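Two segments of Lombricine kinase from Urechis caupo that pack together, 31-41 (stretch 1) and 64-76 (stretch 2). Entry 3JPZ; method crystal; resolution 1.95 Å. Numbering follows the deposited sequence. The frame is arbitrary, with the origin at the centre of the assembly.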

# COMPACT_ATOMS: atom_id res chain seq x y z
N GLN A 31 2.43 -25.41 0.02
CA GLN A 31 2.42 -26.14 1.27
C GLN A 31 3.85 -26.39 1.75
O GLN A 31 4.14 -26.26 2.94
CB GLN A 31 1.68 -27.47 1.08
CG GLN A 31 1.25 -28.16 2.36
CD GLN A 31 0.39 -29.39 2.09
OE1 GLN A 31 0.67 -30.15 1.17
NE2 GLN A 31 -0.65 -29.57 2.88
N ARG A 32 4.72 -26.72 0.82
CA ARG A 32 6.12 -26.96 1.14
C ARG A 32 6.77 -25.71 1.71
O ARG A 32 7.56 -25.79 2.65
CB ARG A 32 6.89 -27.36 -0.12
CG ARG A 32 6.68 -28.79 -0.55
CD ARG A 32 7.73 -29.21 -1.57
NE ARG A 32 7.46 -28.64 -2.89
CZ ARG A 32 6.59 -29.12 -3.76
NH1 ARG A 32 5.89 -30.21 -3.47
NH2 ARG A 32 6.42 -28.53 -4.93
N LEU A 33 6.42 -24.57 1.14
CA LEU A 33 7.07 -23.30 1.46
C LEU A 33 6.39 -22.61 2.63
O LEU A 33 6.98 -21.75 3.28
CB LEU A 33 7.06 -22.40 0.23
CG LEU A 33 7.73 -23.09 -0.95
CD1 LEU A 33 7.53 -22.32 -2.25
CD2 LEU A 33 9.20 -23.27 -0.65
N PHE A 34 5.15 -23.01 2.90
CA PHE A 34 4.39 -22.43 4.01
C PHE A 34 5.02 -22.88 5.32
O PHE A 34 5.28 -24.06 5.52
CB PHE A 34 2.93 -22.90 3.93
CG PHE A 34 1.99 -22.07 4.76
CD1 PHE A 34 1.41 -20.93 4.23
CD2 PHE A 34 1.68 -22.44 6.05
CE1 PHE A 34 0.55 -20.17 4.99
CE2 PHE A 34 0.81 -21.68 6.81
CZ PHE A 34 0.25 -20.55 6.27
N GLY A 35 5.30 -21.93 6.20
CA GLY A 35 5.94 -22.26 7.47
C GLY A 35 7.45 -22.09 7.41
O GLY A 35 8.13 -22.15 8.44
N LYS A 36 7.98 -21.90 6.21
CA LYS A 36 9.39 -21.58 6.06
C LYS A 36 9.62 -20.09 6.29
O LYS A 36 8.74 -19.26 6.05
CB LYS A 36 9.91 -21.97 4.68
CG LYS A 36 9.61 -23.39 4.27
CD LYS A 36 10.50 -23.84 3.12
CE LYS A 36 11.93 -24.09 3.60
NZ LYS A 36 12.88 -24.27 2.47
N LYS A 37 10.80 -19.76 6.78
CA LYS A 37 11.16 -18.38 7.03
C LYS A 37 12.66 -18.22 6.86
O LYS A 37 13.43 -19.10 7.24
CB LYS A 37 10.76 -17.97 8.45
CG LYS A 37 11.56 -18.66 9.56
CD LYS A 37 11.36 -17.96 10.89
CE LYS A 37 9.91 -17.54 11.09
NZ LYS A 37 9.64 -17.03 12.46
N THR A 38 13.07 -17.11 6.27
CA THR A 38 14.48 -16.79 6.17
C THR A 38 14.95 -16.36 7.55
O THR A 38 14.16 -16.32 8.48
CB THR A 38 14.74 -15.62 5.20
OG1 THR A 38 14.28 -14.40 5.81
CG2 THR A 38 14.01 -15.85 3.88
N ALA A 39 16.23 -16.03 7.67
CA ALA A 39 16.76 -15.55 8.94
C ALA A 39 16.22 -14.16 9.27
O ALA A 39 16.26 -13.74 10.42
CB ALA A 39 18.29 -15.53 8.90
N HIS A 40 15.72 -13.45 8.26
CA HIS A 40 15.15 -12.13 8.50
C HIS A 40 13.62 -12.20 8.59
O HIS A 40 12.95 -11.17 8.68
CB HIS A 40 15.59 -11.14 7.43
CG HIS A 40 17.08 -10.99 7.32
ND1 HIS A 40 17.78 -11.41 6.21
CD2 HIS A 40 17.99 -10.47 8.17
CE1 HIS A 40 19.07 -11.15 6.39
NE2 HIS A 40 19.22 -10.58 7.57
N GLY A 41 13.08 -13.42 8.55
CA GLY A 41 11.67 -13.63 8.81
C GLY A 41 10.80 -13.48 7.58
O GLY A 41 9.58 -13.47 7.66
N GLY A 64 12.10 -10.61 -0.04
CA GLY A 64 12.20 -9.77 1.13
C GLY A 64 13.65 -9.59 1.51
O GLY A 64 14.02 -8.61 2.16
N ASP A 65 14.48 -10.54 1.11
CA ASP A 65 15.90 -10.50 1.43
C ASP A 65 16.69 -11.47 0.55
O ASP A 65 16.12 -12.21 -0.24
CB ASP A 65 16.13 -10.80 2.92
CG ASP A 65 15.78 -12.24 3.32
OD1 ASP A 65 15.31 -13.03 2.47
OD2 ASP A 65 15.98 -12.58 4.51
N GLU A 66 18.01 -11.45 0.69
CA GLU A 66 18.87 -12.23 -0.18
C GLU A 66 18.54 -13.70 -0.01
O GLU A 66 18.54 -14.47 -0.98
CB GLU A 66 20.35 -11.97 0.16
CG GLU A 66 21.30 -12.94 -0.50
CD GLU A 66 22.74 -12.47 -0.44
OE1 GLU A 66 23.06 -11.55 0.35
OE2 GLU A 66 23.56 -13.02 -1.20
N GLU A 67 18.24 -14.07 1.23
CA GLU A 67 17.99 -15.44 1.60
C GLU A 67 16.71 -15.96 0.95
O GLU A 67 16.50 -17.16 0.81
CB GLU A 67 17.91 -15.55 3.12
CG GLU A 67 19.27 -15.48 3.84
CD GLU A 67 19.82 -14.07 4.00
OE1 GLU A 67 19.19 -13.10 3.52
OE2 GLU A 67 20.89 -13.91 4.62
N SER A 68 15.85 -15.03 0.54
CA SER A 68 14.61 -15.40 -0.12
C SER A 68 14.83 -16.33 -1.30
O SER A 68 14.05 -17.25 -1.52
CB SER A 68 13.88 -14.15 -0.61
OG SER A 68 13.30 -13.45 0.47
N TYR A 69 15.89 -16.10 -2.06
CA TYR A 69 16.15 -16.91 -3.26
C TYR A 69 16.46 -18.37 -2.93
O TYR A 69 16.20 -19.26 -3.74
CB TYR A 69 17.26 -16.27 -4.08
CG TYR A 69 16.80 -15.03 -4.82
CD1 TYR A 69 16.15 -15.13 -6.04
CD2 TYR A 69 16.99 -13.77 -4.28
CE1 TYR A 69 15.72 -14.01 -6.71
CE2 TYR A 69 16.57 -12.64 -4.94
CZ TYR A 69 15.93 -12.77 -6.16
OH TYR A 69 15.49 -11.66 -6.85
N GLU A 70 17.00 -18.64 -1.76
CA GLU A 70 17.30 -20.01 -1.41
C GLU A 70 16.17 -20.67 -0.60
O GLU A 70 15.77 -21.78 -0.90
CB GLU A 70 18.65 -20.12 -0.69
CG GLU A 70 18.83 -19.17 0.47
CD GLU A 70 19.94 -19.60 1.40
OE1 GLU A 70 20.99 -20.06 0.91
OE2 GLU A 70 19.76 -19.48 2.63
N VAL A 71 15.65 -19.98 0.41
CA VAL A 71 14.60 -20.56 1.25
C VAL A 71 13.35 -20.86 0.42
O VAL A 71 12.70 -21.89 0.62
CB VAL A 71 14.24 -19.64 2.43
CG1 VAL A 71 12.96 -20.12 3.12
CG2 VAL A 71 15.39 -19.60 3.41
N PHE A 72 13.02 -19.97 -0.50
CA PHE A 72 11.93 -20.20 -1.44
C PHE A 72 12.50 -20.42 -2.83
O PHE A 72 11.93 -20.00 -3.83
CB PHE A 72 10.98 -19.01 -1.40
CG PHE A 72 10.61 -18.62 -0.01
CD1 PHE A 72 9.81 -19.44 0.76
CD2 PHE A 72 11.11 -17.46 0.56
CE1 PHE A 72 9.49 -19.10 2.06
CE2 PHE A 72 10.79 -17.11 1.85
CZ PHE A 72 9.98 -17.93 2.60
N LYS A 73 13.63 -21.12 -2.86
CA LYS A 73 14.37 -21.39 -4.08
C LYS A 73 13.50 -21.94 -5.20
O LYS A 73 13.61 -21.52 -6.35
CB LYS A 73 15.51 -22.36 -3.81
CG LYS A 73 16.43 -22.59 -5.00
CD LYS A 73 17.69 -23.32 -4.58
CE LYS A 73 18.87 -22.93 -5.46
NZ LYS A 73 18.49 -22.90 -6.90
N GLU A 74 12.63 -22.89 -4.87
CA GLU A 74 11.88 -23.59 -5.91
C GLU A 74 10.84 -22.68 -6.55
O GLU A 74 10.42 -22.91 -7.69
CB GLU A 74 11.22 -24.84 -5.35
CG GLU A 74 9.83 -24.63 -4.77
CD GLU A 74 9.17 -25.94 -4.42
OE1 GLU A 74 9.01 -26.79 -5.32
OE2 GLU A 74 8.83 -26.13 -3.24
N LEU A 75 10.43 -21.64 -5.82
CA LEU A 75 9.47 -20.69 -6.35
C LEU A 75 10.17 -19.63 -7.19
O LEU A 75 9.73 -19.29 -8.29
CB LEU A 75 8.68 -20.03 -5.22
CG LEU A 75 7.64 -18.99 -5.65
CD1 LEU A 75 6.77 -19.50 -6.80
CD2 LEU A 75 6.78 -18.59 -4.46
N PHE A 76 11.27 -19.10 -6.67
CA PHE A 76 12.04 -18.14 -7.43
C PHE A 76 12.59 -18.79 -8.68
O PHE A 76 12.58 -18.19 -9.74
CB PHE A 76 13.17 -17.55 -6.59
CG PHE A 76 12.70 -16.51 -5.64
CD1 PHE A 76 12.76 -15.17 -5.97
CD2 PHE A 76 12.15 -16.87 -4.42
CE1 PHE A 76 12.31 -14.22 -5.10
CE2 PHE A 76 11.69 -15.91 -3.55
CZ PHE A 76 11.77 -14.59 -3.89

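A single carboxylate oxygen, OD2 of Asp 65, gathers two donors from the other stretch: Thr 38 OG1 at 2.8 Å and His 40 ND1 at 2.7 Å, with Asp 65 OD2 lying at the edge of the imidazole ring, near its plane. The second oxygen of the same carboxylate turns inward, where Asp 65 OD1 accepts a weak capping bond from Ser 68 N (2.8 Å) and a hydrogen bond from Ser 68 OG (2.9 Å). One side chain thus anchors the loop of stretch 1 and caps the turn leading into the first helix of stretch 2.

The two stretches run antiparallel, with Leu 33 beside Phe 72, Thr 38 beside Glu 67 and His 40 beside Asp 65. Between the polar ends the contact is largely apolar. Thr 38 CG2 lies 4.0 Å from Val 71 CG2, while Leu 33 packs its CB 4.1 Å from Phe 72 CD1 and its CD1 3.9 Å from Leu 75 CB. The edge of the Phe 72 ring faces the carbonyl oxygens of Leu 33 and Lys 36. Lys 36 lays its aliphatic chain against Val 71 and then donates from NZ to Val 71 O (3.0 Å). At the far end, Arg 32 and Glu 74 form a two-pronged salt bridge, NE to OE2 at 2.9 Å and NH2 to OE1 at 3.1 Å.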